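Local atomic coordinates of ribokinase (Staphylococcus aureus, PDB entry 3RY7), a protein that catalyses the magnesium-dependent, ATP-driven phosphorylation of D-ribose at O-5, giving the D-ribose 5-phosphate used in nucleotide synthesis and the pentose phosphate pathway. Residues M117-I131 with E142-A155. Sequence-based numbering, arbitrary orientation.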
ATOM      1  N   MET A 117     -30.236  -0.866   0.849  1.00 18.93           N
ATOM      2  CA  MET A 117     -31.421  -0.018   0.926  1.00 18.06           C
ATOM      3  C   MET A 117     -32.736  -0.807   0.944  1.00 26.23           C
ATOM      4  O   MET A 117     -33.817  -0.230   0.812  1.00 20.59           O
ATOM      5  CB  MET A 117     -31.401   1.024  -0.192  1.00 18.25           C
ATOM      6  CG  MET A 117     -30.233   2.016  -0.034  1.00 19.63           C
ATOM      7  SD  MET A 117     -30.322   2.889   1.554  1.00 24.02           S
ATOM      8  CE  MET A 117     -31.718   3.955   1.263  1.00 30.33           C
ATOM      9  N   THR A 118     -32.651  -2.123   1.119  1.00 24.13           N
ATOM     10  CA  THR A 118     -33.865  -2.892   1.388  1.00 23.30           C
ATOM     11  C   THR A 118     -33.955  -3.295   2.871  1.00 26.08           C
ATOM     12  O   THR A 118     -34.868  -4.023   3.266  1.00 25.27           O
ATOM     13  CB  THR A 118     -33.937  -4.164   0.520  1.00 24.34           C
ATOM     14  OG1 THR A 118     -32.975  -5.119   0.989  1.00 19.67           O
ATOM     15  CG2 THR A 118     -33.688  -3.824  -0.972  1.00 23.44           C
ATOM     16  N   MET A 119     -33.003  -2.840   3.692  1.00 18.61           N
ATOM     17  CA  MET A 119     -32.996  -3.262   5.086  1.00 22.09           C
ATOM     18  C   MET A 119     -34.190  -2.631   5.777  1.00 25.46           C
ATOM     19  O   MET A 119     -34.410  -1.436   5.627  1.00 21.79           O
ATOM     20  CB  MET A 119     -31.711  -2.864   5.797  1.00 18.87           C
ATOM     21  CG  MET A 119     -31.618  -3.488   7.163  1.00 24.13           C
ATOM     22  SD  MET A 119     -30.216  -2.944   8.153  1.00 32.27           S
ATOM     23  CE  MET A 119     -28.864  -3.837   7.384  1.00 24.24           C
ATOM     24  N   THR A 120     -34.962  -3.444   6.502  1.00 21.85           N
ATOM     25  CA  THR A 120     -36.210  -2.993   7.143  1.00 24.51           C
ATOM     26  C   THR A 120     -36.131  -3.075   8.671  1.00 20.62           C
ATOM     27  O   THR A 120     -35.241  -3.730   9.234  1.00 21.51           O
ATOM     28  CB  THR A 120     -37.409  -3.889   6.755  1.00 20.22           C
ATOM     29  OG1 THR A 120     -37.171  -5.209   7.247  1.00 22.61           O
ATOM     30  CG2 THR A 120     -37.623  -3.934   5.254  1.00 29.02           C
ATOM     31  N   PRO A 121     -37.085  -2.433   9.359  1.00 23.15           N
ATOM     32  CA  PRO A 121     -37.115  -2.573  10.825  1.00 25.92           C
ATOM     33  C   PRO A 121     -37.183  -4.036  11.260  1.00 26.51           C
ATOM     34  O   PRO A 121     -36.566  -4.411  12.261  1.00 27.51           O
ATOM     35  CB  PRO A 121     -38.382  -1.825  11.217  1.00 29.16           C
ATOM     36  CG  PRO A 121     -38.492  -0.757  10.178  1.00 27.90           C
ATOM     37  CD  PRO A 121     -37.966  -1.354   8.888  1.00 21.68           C
ATOM     38  N   GLU A 122     -37.897  -4.854  10.501  1.00 25.82           N
ATOM     39  CA  GLU A 122     -37.937  -6.254  10.834  1.00 27.05           C
ATOM     40  C   GLU A 122     -36.631  -6.973  10.708  1.00 25.54           C
ATOM     41  O   GLU A 122     -36.355  -7.793  11.500  1.00 28.35           O
ATOM     42  CB  GLU A 122     -39.087  -7.017  10.187  1.00 37.82           C
ATOM     43  CG  GLU A 122     -39.630  -6.446   8.969  0.57 34.35           C
ATOM     44  CD  GLU A 122     -40.332  -5.164   9.165  0.96 35.96           C
ATOM     45  OE1 GLU A 122     -41.316  -5.147   9.880  0.37 38.54           O
ATOM     46  OE2 GLU A 122     -39.929  -4.173   8.583  0.53 30.85           O
ATOM     47  N   ASP A 123     -35.814  -6.608   9.742  1.00 24.34           N
ATOM     48  CA  ASP A 123     -34.448  -7.110   9.668  1.00 26.88           C
ATOM     49  C   ASP A 123     -33.714  -6.756  10.947  1.00 28.14           C
ATOM     50  O   ASP A 123     -32.984  -7.570  11.502  1.00 30.35           O
ATOM     51  CB  ASP A 123     -33.714  -6.502   8.466  1.00 25.75           C
ATOM     52  CG  ASP A 123     -34.208  -7.065   7.142  1.00 29.57           C
ATOM     53  OD1 ASP A 123     -34.526  -8.284   7.087  1.00 26.63           O
ATOM     54  OD2 ASP A 123     -34.292  -6.290   6.168  1.00 28.26           O
ATOM     55  N   VAL A 124     -33.913  -5.529  11.409  1.00 27.04           N
ATOM     56  CA  VAL A 124     -33.242  -5.044  12.606  1.00 25.57           C
ATOM     57  C   VAL A 124     -33.752  -5.724  13.878  1.00 24.13           C
ATOM     58  O   VAL A 124     -32.958  -6.185  14.694  1.00 28.74           O
ATOM     59  CB  VAL A 124     -33.401  -3.520  12.743  1.00 28.57           C
ATOM     60  CG1 VAL A 124     -32.800  -3.037  14.081  1.00 26.84           C
ATOM     61  CG2 VAL A 124     -32.746  -2.804  11.544  1.00 26.18           C
ATOM     62  N   ILE A 125     -35.072  -5.770  14.048  1.00 33.29           N
ATOM     63  CA  ILE A 125     -35.687  -6.411  15.228  1.00 34.73           C
ATOM     64  C   ILE A 125     -35.124  -7.806  15.345  1.00 38.48           C
ATOM     65  O   ILE A 125     -34.747  -8.272  16.423  1.00 31.93           O
ATOM     66  CB  ILE A 125     -37.204  -6.523  15.080  1.00 38.36           C
ATOM     67  CG1 ILE A 125     -37.885  -5.289  15.655  1.00 39.08           C
ATOM     68  CG2 ILE A 125     -37.722  -7.755  15.814  1.00 46.34           C
ATOM     69  CD1 ILE A 125     -37.223  -3.996  15.279  1.00 38.67           C
ATOM     70  N   ASN A 126     -35.040  -8.462  14.197  1.00 37.08           N
ATOM     71  CA  ASN A 126     -34.480  -9.791  14.123  1.00 39.79           C
ATOM     72  C   ASN A 126     -33.111  -9.902  14.790  1.00 34.44           C
ATOM     73  O   ASN A 126     -32.738 -10.972  15.255  1.00 37.78           O
ATOM     74  CB  ASN A 126     -34.398 -10.222  12.658  1.00 47.06           C
ATOM     75  CG  ASN A 126     -34.815 -11.654  12.454  1.00 56.39           C
ATOM     76  OD1 ASN A 126     -35.988 -11.935  12.188  1.00 66.12           O
ATOM     77  ND2 ASN A 126     -33.859 -12.576  12.580  1.00 57.51           N
ATOM     78  N   ALA A 127     -32.367  -8.799  14.843  1.00 35.51           N
ATOM     79  CA  ALA A 127     -31.006  -8.827  15.383  1.00 35.25           C
ATOM     80  C   ALA A 127     -30.885  -8.199  16.773  1.00 38.06           C
ATOM     81  O   ALA A 127     -29.784  -7.906  17.226  1.00 38.24           O
ATOM     82  CB  ALA A 127     -30.061  -8.135  14.419  1.00 37.14           C
ATOM     83  N   LYS A 128     -32.016  -8.019  17.453  1.00 37.15           N
ATOM     84  CA  LYS A 128     -32.070  -7.213  18.681  1.00 38.58           C
ATOM     85  C   LYS A 128     -31.134  -7.688  19.792  1.00 40.39           C
ATOM     86  O   LYS A 128     -30.679  -6.894  20.608  1.00 39.86           O
ATOM     87  CB  LYS A 128     -33.514  -7.102  19.212  1.00 32.61           C
ATOM     88  CG  LYS A 128     -33.965  -8.275  20.060  1.00 33.45           C
ATOM     89  CD  LYS A 128     -35.481  -8.356  20.112  0.47 36.33           C
ATOM     90  CE  LYS A 128     -36.093  -7.108  20.741  0.89 38.23           C
ATOM     91  NZ  LYS A 128     -36.140  -7.174  22.226  1.00 36.49           N
ATOM     92  N   ASP A 129     -30.831  -8.976  19.823  1.00 42.43           N
ATOM     93  CA  ASP A 129     -29.972  -9.491  20.877  1.00 45.42           C
ATOM     94  C   ASP A 129     -28.621  -8.801  20.891  1.00 44.27           C
ATOM     95  O   ASP A 129     -28.087  -8.474  21.951  1.00 47.53           O
ATOM     96  CB  ASP A 129     -29.779 -10.994  20.725  1.00 50.18           C
ATOM     97  CG  ASP A 129     -30.716 -11.782  21.602  0.73 51.79           C
ATOM     98  OD1 ASP A 129     -30.345 -12.051  22.767  0.49 59.85           O
ATOM     99  OD2 ASP A 129     -31.819 -12.123  21.129  1.00 49.40           O
ATOM    100  N   ALA A 130     -28.074  -8.592  19.699  1.00 42.67           N
ATOM    101  CA  ALA A 130     -26.791  -7.919  19.539  1.00 44.81           C
ATOM    102  C   ALA A 130     -26.834  -6.490  20.091  1.00 42.01           C
ATOM    103  O   ALA A 130     -25.939  -6.063  20.822  1.00 46.81           O
ATOM    104  CB  ALA A 130     -26.396  -7.908  18.069  1.00 38.51           C
ATOM    105  N   ILE A 131     -27.887  -5.762  19.737  1.00 35.29           N
ATOM    106  CA  ILE A 131     -28.048  -4.384  20.174  1.00 35.66           C
ATOM    107  C   ILE A 131     -28.183  -4.264  21.700  1.00 42.58           C
ATOM    108  O   ILE A 131     -27.464  -3.496  22.338  1.00 32.57           O
ATOM    109  CB  ILE A 131     -29.235  -3.736  19.478  1.00 29.01           C
ATOM    110  CG1 ILE A 131     -28.949  -3.638  17.972  1.00 29.09           C
ATOM    111  CG2 ILE A 131     -29.529  -2.376  20.091  1.00 30.69           C
ATOM    112  CD1 ILE A 131     -30.164  -3.380  17.108  1.00 19.86           C
ATOM    113  N   GLU A 142     -26.150   4.843   4.557  1.00 19.80           N
ATOM    114  CA  GLU A 142     -26.194   3.969   3.366  1.00 22.25           C
ATOM    115  C   GLU A 142     -27.177   2.810   3.590  1.00 24.23           C
ATOM    116  O   GLU A 142     -27.208   1.828   2.842  1.00 20.42           O
ATOM    117  CB  GLU A 142     -24.793   3.472   2.987  1.00 18.81           C
ATOM    118  CG  GLU A 142     -23.873   4.638   2.574  1.00 23.39           C
ATOM    119  CD  GLU A 142     -22.542   4.199   1.962  1.00 25.50           C
ATOM    120  OE1 GLU A 142     -22.027   3.112   2.313  1.00 21.92           O
ATOM    121  OE2 GLU A 142     -22.013   4.967   1.134  1.00 27.24           O
ATOM    122  N   VAL A 143     -28.003   2.972   4.621  1.00 17.83           N
ATOM    123  CA  VAL A 143     -29.040   2.022   4.983  1.00 16.51           C
ATOM    124  C   VAL A 143     -30.298   2.877   5.285  1.00 24.07           C
ATOM    125  O   VAL A 143     -30.178   4.088   5.526  1.00 21.97           O
ATOM    126  CB  VAL A 143     -28.521   1.181   6.181  1.00 28.89           C
ATOM    127  CG1 VAL A 143     -29.440   1.246   7.354  1.00 24.09           C
ATOM    128  CG2 VAL A 143     -28.173  -0.252   5.773  1.00 17.78           C
ATOM    129  N   PRO A 144     -31.509   2.285   5.217  1.00 18.07           N
ATOM    130  CA  PRO A 144     -32.663   3.192   5.264  1.00 20.30           C
ATOM    131  C   PRO A 144     -32.935   3.747   6.666  1.00 16.50           C
ATOM    132  O   PRO A 144     -32.715   3.087   7.677  1.00 20.19           O
ATOM    133  CB  PRO A 144     -33.838   2.315   4.792  1.00 22.53           C
ATOM    134  CG  PRO A 144     -33.190   1.116   4.130  1.00 20.91           C
ATOM    135  CD  PRO A 144     -31.899   0.907   4.868  1.00 18.43           C
ATOM    136  N   ILE A 145     -33.393   4.984   6.700  1.00 18.65           N
ATOM    137  CA  ILE A 145     -33.716   5.657   7.953  1.00 22.35           C
ATOM    138  C   ILE A 145     -34.654   4.862   8.892  1.00 20.55           C
ATOM    139  O   ILE A 145     -34.367   4.755  10.083  1.00 20.21           O
ATOM    140  CB  ILE A 145     -34.215   7.094   7.679  1.00 25.41           C
ATOM    141  CG1 ILE A 145     -33.008   7.985   7.343  1.00 22.20           C
ATOM    142  CG2 ILE A 145     -35.017   7.652   8.878  1.00 29.45           C
ATOM    143  CD1 ILE A 145     -33.372   9.276   6.654  1.00 24.98           C
ATOM    144  N   PRO A 146     -35.757   4.277   8.357  1.00 22.99           N
ATOM    145  CA  PRO A 146     -36.639   3.501   9.254  1.00 20.77           C
ATOM    146  C   PRO A 146     -35.912   2.311   9.905  1.00 24.16           C
ATOM    147  O   PRO A 146     -36.211   1.967  11.045  1.00 20.06           O
ATOM    148  CB  PRO A 146     -37.785   3.031   8.337  1.00 20.44           C
ATOM    149  CG  PRO A 146     -37.776   3.997   7.183  1.00 24.61           C
ATOM    150  CD  PRO A 146     -36.301   4.374   6.990  1.00 21.75           C
ATOM    151  N   ALA A 147     -34.945   1.711   9.221  1.00 19.25           N
ATOM    152  CA  ALA A 147     -34.153   0.676   9.869  1.00 21.37           C
ATOM    153  C   ALA A 147     -33.305   1.250  11.008  1.00 22.44           C
ATOM    154  O   ALA A 147     -33.149   0.615  12.060  1.00 19.73           O
ATOM    155  CB  ALA A 147     -33.253  -0.056   8.861  1.00 19.94           C
ATOM    156  N   ILE A 148     -32.723   2.425  10.776  1.00 21.24           N
ATOM    157  CA  ILE A 148     -31.878   3.044  11.787  1.00 20.94           C
ATOM    158  C   ILE A 148     -32.724   3.462  13.010  1.00 18.46           C
ATOM    159  O   ILE A 148     -32.333   3.231  14.150  1.00 18.61           O
ATOM    160  CB  ILE A 148     -31.098   4.254  11.229  1.00 20.40           C
ATOM    161  CG1 ILE A 148     -30.165   3.837  10.069  1.00 19.27           C
ATOM    162  CG2 ILE A 148     -30.265   4.905  12.351  1.00 21.06           C
ATOM    163  CD1 ILE A 148     -29.581   5.007   9.339  1.00 15.48           C
ATOM    164  N   ILE A 149     -33.885   4.055  12.756  1.00 18.48           N
ATOM    165  CA  ILE A 149     -34.802   4.442  13.836  1.00 22.41           C
ATOM    166  C   ILE A 149     -35.118   3.238  14.725  1.00 26.45           C
ATOM    167  O   ILE A 149     -35.065   3.310  15.961  1.00 23.84           O
ATOM    168  CB  ILE A 149     -36.097   5.048  13.280  1.00 22.40           C
ATOM    169  CG1 ILE A 149     -35.828   6.444  12.721  1.00 18.91           C
ATOM    170  CG2 ILE A 149     -37.162   5.130  14.367  1.00 26.80           C
ATOM    171  CD1 ILE A 149     -37.018   7.028  11.963  1.00 23.99           C
ATOM    172  N   SER A 150     -35.388   2.103  14.095  1.00 24.15           N
ATOM    173  CA  SER A 150     -35.784   0.935  14.863  1.00 24.39           C
ATOM    174  C   SER A 150     -34.631   0.391  15.729  1.00 29.02           C
ATOM    175  O   SER A 150     -34.843  -0.051  16.873  1.00 22.14           O
ATOM    176  CB  SER A 150     -36.376  -0.131  13.935  1.00 27.39           C
ATOM    177  OG  SER A 150     -35.705  -1.359  14.109  1.00 37.56           O
ATOM    178  N   ALA A 151     -33.410   0.445  15.193  1.00 24.04           N
ATOM    179  CA  ALA A 151     -32.243  -0.006  15.940  1.00 24.12           C
ATOM    180  C   ALA A 151     -31.937   0.951  17.109  1.00 19.94           C
ATOM    181  O   ALA A 151     -31.538   0.521  18.191  1.00 17.69           O
ATOM    182  CB  ALA A 151     -31.040  -0.129  15.018  1.00 25.07           C
ATOM    183  N   PHE A 152     -32.146   2.245  16.875  1.00 18.62           N
ATOM    184  CA  PHE A 152     -31.868   3.261  17.893  1.00 23.61           C
ATOM    185  C   PHE A 152     -32.957   3.260  18.984  1.00 22.70           C
ATOM    186  O   PHE A 152     -32.681   3.589  20.132  1.00 28.04           O
ATOM    187  CB  PHE A 152     -31.733   4.653  17.253  1.00 19.68           C
ATOM    188  CG  PHE A 152     -30.379   4.911  16.606  1.00 21.02           C
ATOM    189  CD1 PHE A 152     -30.052   6.187  16.132  1.00 21.02           C
ATOM    190  CD2 PHE A 152     -29.434   3.889  16.491  1.00 15.70           C
ATOM    191  CE1 PHE A 152     -28.794   6.438  15.530  1.00 21.43           C
ATOM    192  CE2 PHE A 152     -28.173   4.132  15.912  1.00 23.66           C
ATOM    193  CZ  PHE A 152     -27.855   5.410  15.426  1.00 19.71           C
ATOM    194  N   GLU A 153     -34.183   2.883  18.626  1.00 23.97           N
ATOM    195  CA  GLU A 153     -35.263   2.728  19.631  1.00 22.32           C
ATOM    196  C   GLU A 153     -34.942   1.611  20.607  1.00 24.34           C
ATOM    197  O   GLU A 153     -35.025   1.782  21.832  1.00 26.55           O
ATOM    198  CB  GLU A 153     -36.610   2.494  18.967  1.00 19.88           C
ATOM    199  CG  GLU A 153     -37.174   3.730  18.289  1.00 20.08           C
ATOM    200  CD  GLU A 153     -38.326   3.394  17.355  1.00 25.03           C
ATOM    201  OE1 GLU A 153     -38.378   2.216  16.921  1.00 25.73           O
ATOM    202  OE2 GLU A 153     -39.154   4.301  17.048  1.00 20.28           O
ATOM    203  N   ILE A 154     -34.503   0.486  20.061  1.00 25.10           N
ATOM    204  CA  ILE A 154     -34.055  -0.639  20.872  1.00 19.11           C
ATOM    205  C   ILE A 154     -32.890  -0.269  21.771  1.00 28.84           C
ATOM    206  O   ILE A 154     -32.895  -0.587  22.970  1.00 27.30           O
ATOM    207  CB  ILE A 154     -33.643  -1.830  19.987  1.00 25.34           C
ATOM    208  CG1 ILE A 154     -34.859  -2.380  19.222  1.00 28.45           C
ATOM    209  CG2 ILE A 154     -32.977  -2.923  20.815  1.00 21.87           C
ATOM    210  CD1 ILE A 154     -34.483  -3.449  18.204  1.00 30.65           C
ATOM    211  N   ALA A 155     -31.880   0.371  21.182  1.00 23.01           N
ATOM    212  CA  ALA A 155     -30.700   0.787  21.919  1.00 25.56           C
ATOM    213  C   ALA A 155     -31.070   1.715  23.074  1.00 20.66           C
ATOM    214  O   ALA A 155     -30.745   1.451  24.221  1.00 19.89           O
ATOM    215  CB  ALA A 155     -29.719   1.485  20.984  1.00 23.06           C
TER
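With chi1 at 175°, Val-124 swings CG1 opposite its backbone N, so that its two methyls rest on successive turns of helix 145-155: CG1 lies 3.5 Å from Ala-151 CB, while CG2 settles 3.9 Å from Ala-147 CB. Ile-131 has CG2 rather than CG1 trans to N (chi1 -65°), which sets this methyl against CG2 of Ile-154 at 3.6 Å, the two side chains meeting nearly at right angles; Ile-131 CD1 reaches Ala-151 CB. The other branch of Ile-154 ends in CD1, which touches both Lys-128 CB and Ile-125 CD1. The small Ala-147, Ser-150 and Ala-151 are consistent with the close approach of the axes of helices 121-125 and 145-155, 8.3 Å apart and crossing at -31°. Ser-150 OG is buried among Val-124 and Ile-125 carbons and has no hydrogen-bonding partner in the model. Before the helices, Pro-144 presses its ring against the Met-119 carbonyl, CG to O 3.2 Å. A capping box between Thr-120 and Asp-123 starts helix 121-125. The carboxylate of Glu-142, probably a substrate ligand, is hydrogen-bonded through OE1 to Ser-10 OG and Lys-42 N. Such apolar helix packing, here beside strand 4-8 of the central sheet, belongs to the layered alpha/beta fold of PfkB-family ribokinases.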